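Local coordinates for uncharacterized protein (Bacteroides ovatus, PDB 3NQK), which is of unknown function but joins a DUF4973 region of the E-set clan to a BT_3044-like C-terminal region built mainly of antiparallel beta strands, at residues S168-T173 against T181-T186; Y172-G177 against P291-V296; E240-L245 against D276-T281; I271-D276 against G298-L303. All coordinates share one frame; numbering follows the deposited sequence.

Contact 1. Residues S168-T173 against T181-T186; sequences SMKVYT and TNARTT
Met-169 meets Thr-185 through its backbone: its O lies 3.4 Å from Thr-185 CG2. Water 1 lies 2.7 Å from Met-169 O and accepts from Thr-186 N at 2.9 Å. Lys-170 lays the root of its chain beside Ala-183, with 3.9 Å between the two CB atoms. Val-171 and Arg-184 form the hydrogen-bonded pair of this antiparallel hairpin. Val-171 N donates to Arg-184 O at 2.9 Å. In return Arg-184 N donates to Val-171 O at 3.0 Å, almost straight at 175°. The side chain of Val-171 turns to the face that also meets Leu-205. Tyr-172 turns to the other face. Its CG is anti to the carbonyl carbon (chi1 -54°), and its ring has Ala-183 CB over one face, toward the rim, 3.4 Å from Tyr-172 CE2. This is a CH-pi contact. Thr-181 O comes to the ring edge, in plane. Water 2 accepts from Thr-173 N and donates to Asn-182 O at 2.8 Å; Thr-173 also has a direct backbone bond to Asp-180. The hairpin of strands 169-175 and 178-184 is thus held here mostly by backbone polarity, with a water to each side of the Val-171 pair.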
# COMPACT_ATOMS: atom_id res chain seq x y z
N SER A 168 11.60 29.69 -12.25
CA SER A 168 12.75 29.96 -13.14
C SER A 168 12.32 30.11 -14.59
O SER A 168 13.17 30.17 -15.48
CB SER A 168 13.80 28.85 -13.03
OG SER A 168 14.57 29.00 -11.87
N MSE A 169 11.01 30.13 -14.84
CA MSE A 169 10.50 30.30 -16.20
C MSE A 169 10.18 31.75 -16.42
O MSE A 169 9.31 32.32 -15.75
CB MSE A 169 9.24 29.46 -16.44
CG MSE A 169 8.72 29.56 -17.87
SE MSE A 169 7.06 28.68 -18.14
CE MSE A 169 5.95 29.93 -17.14
N LYS A 170 10.88 32.37 -17.36
CA LYS A 170 10.69 33.77 -17.65
C LYS A 170 9.89 33.96 -18.92
O LYS A 170 10.09 33.25 -19.92
CB LYS A 170 12.03 34.48 -17.76
CG LYS A 170 12.80 34.60 -16.42
CD LYS A 170 13.99 35.52 -16.58
CE LYS A 170 14.60 35.89 -15.25
NZ LYS A 170 15.48 37.10 -15.40
N VAL A 171 8.98 34.93 -18.89
CA VAL A 171 8.16 35.23 -20.04
C VAL A 171 8.32 36.69 -20.47
O VAL A 171 7.93 37.61 -19.76
CB VAL A 171 6.73 34.92 -19.75
CG1 VAL A 171 5.85 35.30 -20.93
CG2 VAL A 171 6.57 33.42 -19.40
N TYR A 172 8.95 36.88 -21.61
CA TYR A 172 9.23 38.22 -22.13
C TYR A 172 8.23 38.61 -23.19
O TYR A 172 7.91 37.82 -24.07
CB TYR A 172 10.62 38.26 -22.74
CG TYR A 172 11.75 37.78 -21.84
CD1 TYR A 172 12.10 36.43 -21.79
CD2 TYR A 172 12.50 38.69 -21.09
CE1 TYR A 172 13.16 36.00 -21.01
CE2 TYR A 172 13.56 38.26 -20.29
CZ TYR A 172 13.88 36.91 -20.26
OH TYR A 172 14.92 36.47 -19.47
N THR A 173 7.77 39.86 -23.14
CA THR A 173 6.87 40.39 -24.14
C THR A 173 7.65 40.96 -25.31
O THR A 173 8.54 41.71 -25.12
CB THR A 173 6.06 41.55 -23.57
OG1 THR A 173 5.29 41.10 -22.47
CG2 THR A 173 5.14 42.13 -24.63
N THR A 181 13.41 43.44 -22.13
CA THR A 181 14.39 43.06 -21.11
C THR A 181 13.69 42.62 -19.80
O THR A 181 14.21 41.79 -19.05
CB THR A 181 15.40 44.23 -20.81
OG1 THR A 181 14.68 45.37 -20.32
CG2 THR A 181 16.17 44.62 -22.09
N ASN A 182 12.51 43.20 -19.53
CA ASN A 182 11.69 42.83 -18.36
C ASN A 182 10.95 41.54 -18.62
O ASN A 182 10.40 41.35 -19.70
CB ASN A 182 10.64 43.93 -18.04
CG ASN A 182 11.27 45.23 -17.53
OD1 ASN A 182 11.91 45.25 -16.47
ND2 ASN A 182 11.02 46.34 -18.25
N ALA A 183 10.87 40.69 -17.61
CA ALA A 183 10.19 39.42 -17.76
C ALA A 183 9.22 39.21 -16.63
O ALA A 183 9.44 39.68 -15.51
CB ALA A 183 11.19 38.29 -17.80
N ARG A 184 8.15 38.49 -16.94
CA ARG A 184 7.15 38.13 -15.96
C ARG A 184 7.34 36.67 -15.57
O ARG A 184 7.91 35.87 -16.34
CB ARG A 184 5.76 38.34 -16.54
CG ARG A 184 5.22 39.78 -16.39
CD ARG A 184 4.08 40.09 -17.39
NE ARG A 184 3.37 38.89 -17.83
CZ ARG A 184 2.47 38.86 -18.81
NH1 ARG A 184 2.11 39.99 -19.43
NH2 ARG A 184 1.92 37.71 -19.17
N THR A 185 6.88 36.31 -14.36
CA THR A 185 6.97 34.93 -13.88
C THR A 185 5.78 34.62 -13.00
O THR A 185 5.12 35.52 -12.47
CB THR A 185 8.24 34.69 -13.05
OG1 THR A 185 8.17 35.42 -11.83
CG2 THR A 185 9.45 35.12 -13.79
N THR A 186 5.50 33.33 -12.86
CA THR A 186 4.50 32.86 -11.90
C THR A 186 5.14 31.74 -11.09
O THR A 186 6.20 31.26 -11.43
CB THR A 186 3.23 32.34 -12.58
OG1 THR A 186 2.21 32.16 -11.60
CG2 THR A 186 3.49 31.03 -13.29
O HOH W 1 7.02 31.57 -14.55
O HOH W 2 7.91 41.75 -20.93

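Contact 2. Residues Y172-G177 against P291-V296; sequences YTYING and PIKYRV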
# COMPACT_ATOMS: atom_id res chain seq x y z
N TYR A 172 8.95 36.88 -21.61
CA TYR A 172 9.23 38.22 -22.13
C TYR A 172 8.23 38.61 -23.19
O TYR A 172 7.91 37.82 -24.07
CB TYR A 172 10.62 38.26 -22.74
CG TYR A 172 11.75 37.78 -21.84
CD1 TYR A 172 12.10 36.43 -21.79
CD2 TYR A 172 12.50 38.69 -21.09
CE1 TYR A 172 13.16 36.00 -21.01
CE2 TYR A 172 13.56 38.26 -20.29
CZ TYR A 172 13.88 36.91 -20.26
OH TYR A 172 14.92 36.47 -19.47
N THR A 173 7.77 39.86 -23.14
CA THR A 173 6.87 40.39 -24.14
C THR A 173 7.65 40.96 -25.31
O THR A 173 8.54 41.71 -25.12
CB THR A 173 6.06 41.55 -23.57
OG1 THR A 173 5.29 41.10 -22.47
CG2 THR A 173 5.14 42.13 -24.63
N TYR A 174 7.27 40.62 -26.52
CA TYR A 174 7.87 41.26 -27.68
C TYR A 174 7.40 42.69 -27.77
O TYR A 174 6.20 42.96 -27.84
CB TYR A 174 7.51 40.54 -28.98
CG TYR A 174 8.39 39.36 -29.30
CD1 TYR A 174 8.30 38.18 -28.58
CD2 TYR A 174 9.26 39.39 -30.38
CE1 TYR A 174 9.09 37.07 -28.90
CE2 TYR A 174 10.05 38.29 -30.71
CZ TYR A 174 9.95 37.13 -29.97
OH TYR A 174 10.72 36.06 -30.29
N ILE A 175 8.36 43.61 -27.73
CA ILE A 175 8.09 45.03 -27.93
C ILE A 175 8.96 45.52 -29.10
O ILE A 175 10.19 45.46 -29.04
CB ILE A 175 8.45 45.84 -26.68
CG1 ILE A 175 7.57 45.42 -25.51
CG2 ILE A 175 8.30 47.32 -26.94
CD1 ILE A 175 7.81 46.26 -24.24
N ASN A 176 8.31 45.99 -30.16
CA ASN A 176 9.02 46.43 -31.38
C ASN A 176 9.83 45.30 -32.01
O ASN A 176 11.00 45.49 -32.36
CB ASN A 176 9.98 47.61 -31.08
CG ASN A 176 9.27 48.81 -30.48
OD1 ASN A 176 9.80 49.45 -29.56
ND2 ASN A 176 8.06 49.12 -30.98
N GLY A 177 9.23 44.12 -32.10
CA GLY A 177 9.86 42.99 -32.81
C GLY A 177 10.98 42.26 -32.07
O GLY A 177 11.54 41.30 -32.59
N PRO A 291 -2.37 40.17 -31.74
CA PRO A 291 -1.69 39.18 -30.95
C PRO A 291 -0.52 39.76 -30.20
O PRO A 291 0.18 40.61 -30.72
CB PRO A 291 -1.20 38.19 -31.99
CG PRO A 291 -2.18 38.28 -33.09
CD PRO A 291 -2.60 39.71 -33.13
N ILE A 292 -0.33 39.32 -28.95
CA ILE A 292 0.84 39.69 -28.16
C ILE A 292 1.81 38.52 -28.15
O ILE A 292 1.51 37.47 -27.61
CB ILE A 292 0.46 40.02 -26.74
CG1 ILE A 292 -0.48 41.22 -26.71
CG2 ILE A 292 1.69 40.30 -25.92
CD1 ILE A 292 -1.13 41.43 -25.34
N LYS A 293 2.96 38.70 -28.77
CA LYS A 293 3.96 37.63 -28.88
C LYS A 293 4.81 37.56 -27.62
O LYS A 293 5.21 38.59 -27.08
CB LYS A 293 4.86 37.89 -30.09
CG LYS A 293 5.75 36.72 -30.51
CD LYS A 293 6.48 37.02 -31.83
CE LYS A 293 7.12 35.76 -32.42
NZ LYS A 293 7.60 35.97 -33.82
N TYR A 294 5.12 36.35 -27.16
CA TYR A 294 5.94 36.18 -25.98
C TYR A 294 7.07 35.24 -26.25
O TYR A 294 6.90 34.27 -26.97
CB TYR A 294 5.12 35.63 -24.82
CG TYR A 294 4.00 36.53 -24.34
CD1 TYR A 294 4.25 37.63 -23.53
CD2 TYR A 294 2.69 36.23 -24.62
CE1 TYR A 294 3.21 38.45 -23.09
CE2 TYR A 294 1.65 37.01 -24.18
CZ TYR A 294 1.91 38.12 -23.43
OH TYR A 294 0.84 38.89 -23.01
N ARG A 295 8.22 35.52 -25.65
CA ARG A 295 9.30 34.58 -25.61
C ARG A 295 9.30 33.94 -24.23
O ARG A 295 9.36 34.64 -23.23
CB ARG A 295 10.63 35.27 -25.86
CG ARG A 295 11.87 34.38 -25.57
CD ARG A 295 11.94 33.22 -26.51
NE ARG A 295 12.18 33.67 -27.87
CZ ARG A 295 13.38 33.89 -28.39
NH1 ARG A 295 14.47 33.65 -27.67
NH2 ARG A 295 13.50 34.33 -29.63
N VAL A 296 9.22 32.61 -24.18
CA VAL A 296 9.24 31.87 -22.90
C VAL A 296 10.56 31.14 -22.80
O VAL A 296 10.93 30.40 -23.71
CB VAL A 296 8.14 30.82 -22.84
CG1 VAL A 296 8.08 30.19 -21.45
CG2 VAL A 296 6.80 31.43 -23.20
O HOH W 3 4.06 41.50 -29.29
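Tyr-172 and Arg-295 form an antiparallel hydrogen-bonded pair with two 2.8 Å bonds, Tyr-172 N to Arg-295 O and Arg-295 N to Tyr-172 O, and the strand axes run 134° apart. The pairing goes on where Tyr-174 N donates to Lys-293 O at 2.9 Å. Beyond it, water 3 accepts from Lys-293 N and donates to Tyr-174 O. The main side-chain contact is Lys-293 against one face of the Tyr-174 ring. Lys-293 CG is anti to the backbone N (chi1 -167°), and the chain stays extended beyond it. Its CD sits over the centre of the ring, 3.7 Å above the plane, in a CH-pi contact. The ammonium reaches past the centre, 5.0 Å from Lys-293 NZ to the Tyr-174 centroid, so any cation-pi attraction is weak. Strand 169-175 lies in the antiparallel sheet of the BT_3044-like region. It pairs with strand 292-307 here and with strand 178-184 in its hairpin. Arg-295 bends at chi2 and chi3, and its guanidinium plane stands 60° from the Tyr-174 ring. Its NH2 gives Tyr-174 OH a weak 3.3 Å bond. Its stronger partners are the carboxylates of Asp-276, at NE, and Glu-274, at NH1; Asp-276 also takes a weak bond from Tyr-174 OH. On the other face Thr-173 and Tyr-294 lie side by side and point the same way. Thr-173 OG1 is near the ring edge, 3.4 Å from Tyr-294 CE1. Thr-173 CG2 touches Ile-292 CG2 at 4.1 Å.

Contact 3. Residues E240-L245 against D276-T281; sequences EMEFEL and DFQDFT
Glu-240 CG is anti to its backbone N (chi1 -162°), while Phe-280 CG stands between its own backbone N and carbonyl carbon (chi1 61°). From there the extended glutamate chain crosses the phenylalanine at about a right angle. Glu-240 CG lies over one ring face, 4.0 Å from the Phe-280 centroid. Thr-281 CG2 is over the opposite face, and Gln-278 O is at the edge. Met-241 CB touches the rim at Phe-280 CE1. Selenomethionine Met-241 then runs on to Phe-277, an oblique Met-aromatic contact with SE 4.0 Å from Phe-277 CB. Between these side chains Gln-278 N donates to Met-241 O at 2.8 Å. Water 4 lies within hydrogen-bonding distance of Glu-240 O and Gln-278 OE1. Regular pairing begins only at Glu-244 and Asp-276, which exchange two 3.0 Å bonds, Glu-244 N to Asp-276 O and Asp-276 N to Glu-244 O. Their carboxylates lie side by side, with 4.2 Å from Glu-244 OE1 to Asp-276 OD2. The salt bridge of Asp-276 to Arg-295 probably eases this repulsion. The contact is the open end of the hairpin of strands 244-257 and 264-279. Met-241 and Phe-243 pack on Ile-220 of strand 219-224 and Gln-234 of strand 230-234, while Phe-277 and Asp-279 bond through their backbones to strand 292-307.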
# COMPACT_ATOMS: atom_id res chain seq x y z
N GLU A 240 -2.62 28.17 -34.35
CA GLU A 240 -3.08 29.56 -34.35
C GLU A 240 -2.25 30.43 -33.39
O GLU A 240 -2.03 31.62 -33.67
CB GLU A 240 -4.56 29.64 -34.00
CG GLU A 240 -5.22 30.97 -34.40
CD GLU A 240 -6.74 30.97 -34.23
OE1 GLU A 240 -7.31 29.94 -33.76
OE2 GLU A 240 -7.37 32.02 -34.54
N MSE A 241 -1.75 29.84 -32.31
CA MSE A 241 -0.91 30.57 -31.37
C MSE A 241 0.50 30.78 -31.90
O MSE A 241 1.33 31.37 -31.22
CB MSE A 241 -0.86 29.88 -30.00
CG MSE A 241 -0.09 28.58 -29.97
SE MSE A 241 0.49 28.14 -28.16
CE MSE A 241 0.51 26.24 -28.36
N GLU A 242 0.77 30.30 -33.12
CA GLU A 242 2.08 30.44 -33.74
C GLU A 242 3.21 29.98 -32.79
O GLU A 242 4.19 30.71 -32.55
CB GLU A 242 2.33 31.91 -34.19
CG GLU A 242 1.37 32.43 -35.32
CD GLU A 242 1.49 31.64 -36.65
OE1 GLU A 242 2.63 31.24 -37.03
OE2 GLU A 242 0.45 31.43 -37.32
N PHE A 243 3.04 28.79 -32.23
CA PHE A 243 4.06 28.20 -31.41
C PHE A 243 5.28 27.91 -32.22
O PHE A 243 5.17 27.45 -33.35
CB PHE A 243 3.56 26.91 -30.80
CG PHE A 243 4.59 26.18 -30.01
CD1 PHE A 243 4.85 26.54 -28.69
CD2 PHE A 243 5.29 25.11 -30.56
CE1 PHE A 243 5.80 25.84 -27.92
CE2 PHE A 243 6.24 24.40 -29.81
CZ PHE A 243 6.50 24.78 -28.49
N GLU A 244 6.45 28.12 -31.62
CA GLU A 244 7.72 27.90 -32.31
C GLU A 244 8.81 27.52 -31.30
O GLU A 244 9.20 28.31 -30.45
CB GLU A 244 8.11 29.16 -33.07
CG GLU A 244 9.14 28.94 -34.19
CD GLU A 244 9.70 30.26 -34.74
OE1 GLU A 244 9.08 31.33 -34.48
OE2 GLU A 244 10.77 30.23 -35.41
N LEU A 245 9.27 26.28 -31.38
CA LEU A 245 10.29 25.79 -30.48
C LEU A 245 11.64 26.38 -30.85
O LEU A 245 11.97 26.48 -32.03
CB LEU A 245 10.35 24.27 -30.55
CG LEU A 245 11.24 23.56 -29.54
CD1 LEU A 245 10.73 23.78 -28.13
CD2 LEU A 245 11.34 22.06 -29.87
N ASP A 276 8.59 30.49 -28.55
CA ASP A 276 7.78 31.66 -28.80
C ASP A 276 6.35 31.23 -28.96
O ASP A 276 6.09 30.12 -29.45
CB ASP A 276 8.20 32.36 -30.10
CG ASP A 276 9.48 33.16 -29.96
OD1 ASP A 276 9.79 33.60 -28.83
OD2 ASP A 276 10.14 33.39 -31.00
N PHE A 277 5.42 32.12 -28.61
CA PHE A 277 4.01 31.95 -28.96
C PHE A 277 3.28 33.26 -28.85
O PHE A 277 3.84 34.25 -28.39
CB PHE A 277 3.35 30.92 -28.07
CG PHE A 277 2.86 31.46 -26.77
CD1 PHE A 277 3.74 31.66 -25.72
CD2 PHE A 277 1.51 31.69 -26.56
CE1 PHE A 277 3.29 32.14 -24.48
CE2 PHE A 277 1.05 32.18 -25.33
CZ PHE A 277 1.94 32.40 -24.30
N GLN A 278 2.05 33.28 -29.31
CA GLN A 278 1.23 34.50 -29.30
C GLN A 278 -0.05 34.25 -28.56
O GLN A 278 -0.64 33.17 -28.69
CB GLN A 278 0.87 34.91 -30.73
CG GLN A 278 2.05 35.20 -31.59
CD GLN A 278 1.67 35.80 -32.93
OE1 GLN A 278 0.52 35.66 -33.40
NE2 GLN A 278 2.62 36.46 -33.55
N ASP A 279 -0.50 35.27 -27.82
CA ASP A 279 -1.79 35.22 -27.15
C ASP A 279 -2.71 36.06 -27.96
O ASP A 279 -2.47 37.24 -28.15
CB ASP A 279 -1.67 35.76 -25.71
CG ASP A 279 -3.03 35.90 -25.00
OD1 ASP A 279 -4.07 35.85 -25.68
OD2 ASP A 279 -3.04 36.11 -23.77
N PHE A 280 -3.76 35.44 -28.48
CA PHE A 280 -4.65 36.12 -29.41
C PHE A 280 -6.09 36.06 -28.93
O PHE A 280 -7.02 36.26 -29.71
CB PHE A 280 -4.54 35.48 -30.78
CG PHE A 280 -4.91 34.04 -30.80
CD1 PHE A 280 -4.00 33.07 -30.42
CD2 PHE A 280 -6.17 33.64 -31.19
CE1 PHE A 280 -4.33 31.74 -30.44
CE2 PHE A 280 -6.52 32.30 -31.21
CZ PHE A 280 -5.60 31.35 -30.84
N THR A 281 -6.28 35.84 -27.63
CA THR A 281 -7.61 35.68 -27.07
C THR A 281 -7.79 36.51 -25.81
O THR A 281 -8.73 36.31 -25.07
CB THR A 281 -7.87 34.21 -26.73
OG1 THR A 281 -6.92 33.76 -25.74
CG2 THR A 281 -7.73 33.37 -27.95
O HOH W 4 -1.94 34.38 -33.32

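Contact 4. Residues I271-D276 against G298-L303; sequences IMFEYD and GSMTLL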
# COMPACT_ATOMS: atom_id res chain seq x y z
N ILE A 271 12.62 20.24 -16.44
CA ILE A 271 12.57 20.39 -17.89
C ILE A 271 13.07 21.76 -18.30
O ILE A 271 12.76 22.76 -17.65
CB ILE A 271 11.13 20.13 -18.44
CG1 ILE A 271 10.13 21.09 -17.83
CG2 ILE A 271 10.70 18.74 -18.14
CD1 ILE A 271 8.73 21.01 -18.48
N MSE A 272 13.88 21.80 -19.37
CA MSE A 272 14.51 23.04 -19.85
C MSE A 272 14.13 23.30 -21.30
O MSE A 272 14.27 22.44 -22.16
CB MSE A 272 16.02 22.92 -19.72
CG MSE A 272 16.50 22.91 -18.27
SE MSE A 272 18.14 21.92 -18.01
CE MSE A 272 17.42 20.12 -17.65
N PHE A 273 13.68 24.51 -21.58
CA PHE A 273 13.08 24.80 -22.86
C PHE A 273 13.06 26.26 -23.15
O PHE A 273 13.28 27.09 -22.28
CB PHE A 273 11.65 24.30 -22.84
CG PHE A 273 10.84 24.84 -21.69
CD1 PHE A 273 10.80 24.17 -20.49
CD2 PHE A 273 10.20 26.05 -21.79
CE1 PHE A 273 10.09 24.68 -19.43
CE2 PHE A 273 9.48 26.56 -20.72
CZ PHE A 273 9.43 25.88 -19.55
N GLU A 274 12.72 26.59 -24.39
CA GLU A 274 12.62 27.95 -24.83
C GLU A 274 11.76 27.98 -26.05
O GLU A 274 11.96 27.20 -26.95
CB GLU A 274 14.00 28.50 -25.14
CG GLU A 274 14.00 29.96 -25.66
CD GLU A 274 15.42 30.59 -25.67
OE1 GLU A 274 16.43 29.83 -25.75
OE2 GLU A 274 15.50 31.84 -25.61
N TYR A 275 10.75 28.84 -26.07
CA TYR A 275 9.85 28.93 -27.24
C TYR A 275 9.18 30.27 -27.39
O TYR A 275 9.19 31.09 -26.48
CB TYR A 275 8.78 27.83 -27.18
CG TYR A 275 7.85 27.90 -25.97
CD1 TYR A 275 6.76 28.75 -25.94
CD2 TYR A 275 8.02 27.04 -24.89
CE1 TYR A 275 5.89 28.79 -24.83
CE2 TYR A 275 7.17 27.07 -23.80
CZ TYR A 275 6.11 27.93 -23.77
OH TYR A 275 5.26 27.93 -22.65
N ASP A 276 8.59 30.49 -28.55
CA ASP A 276 7.78 31.66 -28.80
C ASP A 276 6.35 31.23 -28.96
O ASP A 276 6.09 30.12 -29.45
CB ASP A 276 8.20 32.36 -30.10
CG ASP A 276 9.48 33.16 -29.96
OD1 ASP A 276 9.79 33.60 -28.83
OD2 ASP A 276 10.14 33.39 -31.00
N GLY A 298 13.49 29.18 -19.90
CA GLY A 298 13.97 28.78 -18.57
C GLY A 298 13.73 27.31 -18.27
O GLY A 298 13.89 26.44 -19.15
N SER A 299 13.33 27.03 -17.04
CA SER A 299 13.03 25.67 -16.63
C SER A 299 11.91 25.61 -15.61
O SER A 299 11.56 26.60 -14.99
CB SER A 299 14.26 25.02 -16.03
OG SER A 299 14.67 25.70 -14.85
N MSE A 300 11.36 24.41 -15.46
CA MSE A 300 10.36 24.12 -14.46
C MSE A 300 10.77 22.81 -13.87
O MSE A 300 11.43 22.01 -14.53
CB MSE A 300 8.98 23.99 -15.10
CG MSE A 300 8.43 25.31 -15.65
SE MSE A 300 6.57 25.20 -16.14
CE MSE A 300 6.69 24.17 -17.70
N THR A 301 10.37 22.56 -12.65
CA THR A 301 10.75 21.32 -11.97
C THR A 301 9.58 20.75 -11.23
O THR A 301 8.90 21.44 -10.52
CB THR A 301 11.90 21.58 -10.98
OG1 THR A 301 13.00 22.17 -11.67
CG2 THR A 301 12.36 20.27 -10.29
N LEU A 302 9.34 19.46 -11.42
CA LEU A 302 8.27 18.76 -10.74
C LEU A 302 8.88 17.93 -9.64
O LEU A 302 9.88 17.24 -9.85
CB LEU A 302 7.55 17.86 -11.73
CG LEU A 302 6.62 16.81 -11.13
CD1 LEU A 302 5.38 17.49 -10.50
CD2 LEU A 302 6.22 15.78 -12.19
N LEU A 303 8.30 18.02 -8.45
CA LEU A 303 8.75 17.22 -7.28
C LEU A 303 7.77 16.15 -6.99
O LEU A 303 6.58 16.36 -7.05
CB LEU A 303 8.89 18.10 -6.05
CG LEU A 303 9.01 17.40 -4.68
CD1 LEU A 303 10.24 16.55 -4.59
CD2 LEU A 303 9.02 18.44 -3.56
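Met-300, a selenomethionine, lies against Ile-271 and Phe-273. CB is 4.1 Å from Ile-271 CG1. CG, anti to the carbonyl carbon (chi1 -68°), comes 4.1 Å from Phe-273 CZ. SE meets the SE of Met-169, from the neighbouring strand. The chain then bends at chi3 (-73°), which brings CE against two apolar partners: it is 3.7 Å from Phe-273 CZ and 3.8 Å from Ile-271 CD1. The Phe-273 ring also has Gly-298 O over one face, toward the rim. On the reverse face of the sheet the contact is slighter, with Met-272 CG 3.8 Å from Ser-299 CB.

The backbones join through two hydrogen-bonded pairs around the non-hydrogen-bonded pair of Met-272 and Ser-299. Ile-271 N donates to Met-300 O at 2.9 Å, and Met-300 N donates back to Ile-271 O. Phe-273 N donates to Gly-298 O at 3.1 Å, and Gly-298 N returns a bond to Phe-273 O. Gly-298 has a positive phi and lies at a corner of the chain.

Tyr-251 and Pro-249 of strand 244-257 add to the apolar face, as does Tyr-164 of strand 162-165. The pattern is that of an antiparallel beta sheet with one buried apolar face. Strand 264-279 is an inner strand of the BT_3044-like region, paired with 244-257 and with 292-307, and strand 292-307 turns its corner at Gly-298.

How the contacts relate
All four contacts belong to one antiparallel sheet of the C-terminal region. Strand 292-307 ties them together: contact 2 uses its first half and contact 4 its second. Contacts 1 and 2 share strand 169-175, and contacts 3 and 4 share strand 264-279 at Asp-276. Contact 2 is a surface contact, rich in tyrosine and charge. The other three are partly buried. Contact 4 is the most apolar on its buried side, and there Met-169 of contact 1 joins it. Contacts 1 and 3 join hairpin strands, near the turn and at the open end respectively, with waters beside the direct bonds. The salt bridge from Arg-295 to Asp-276 links contact 2 to contacts 3 and 4.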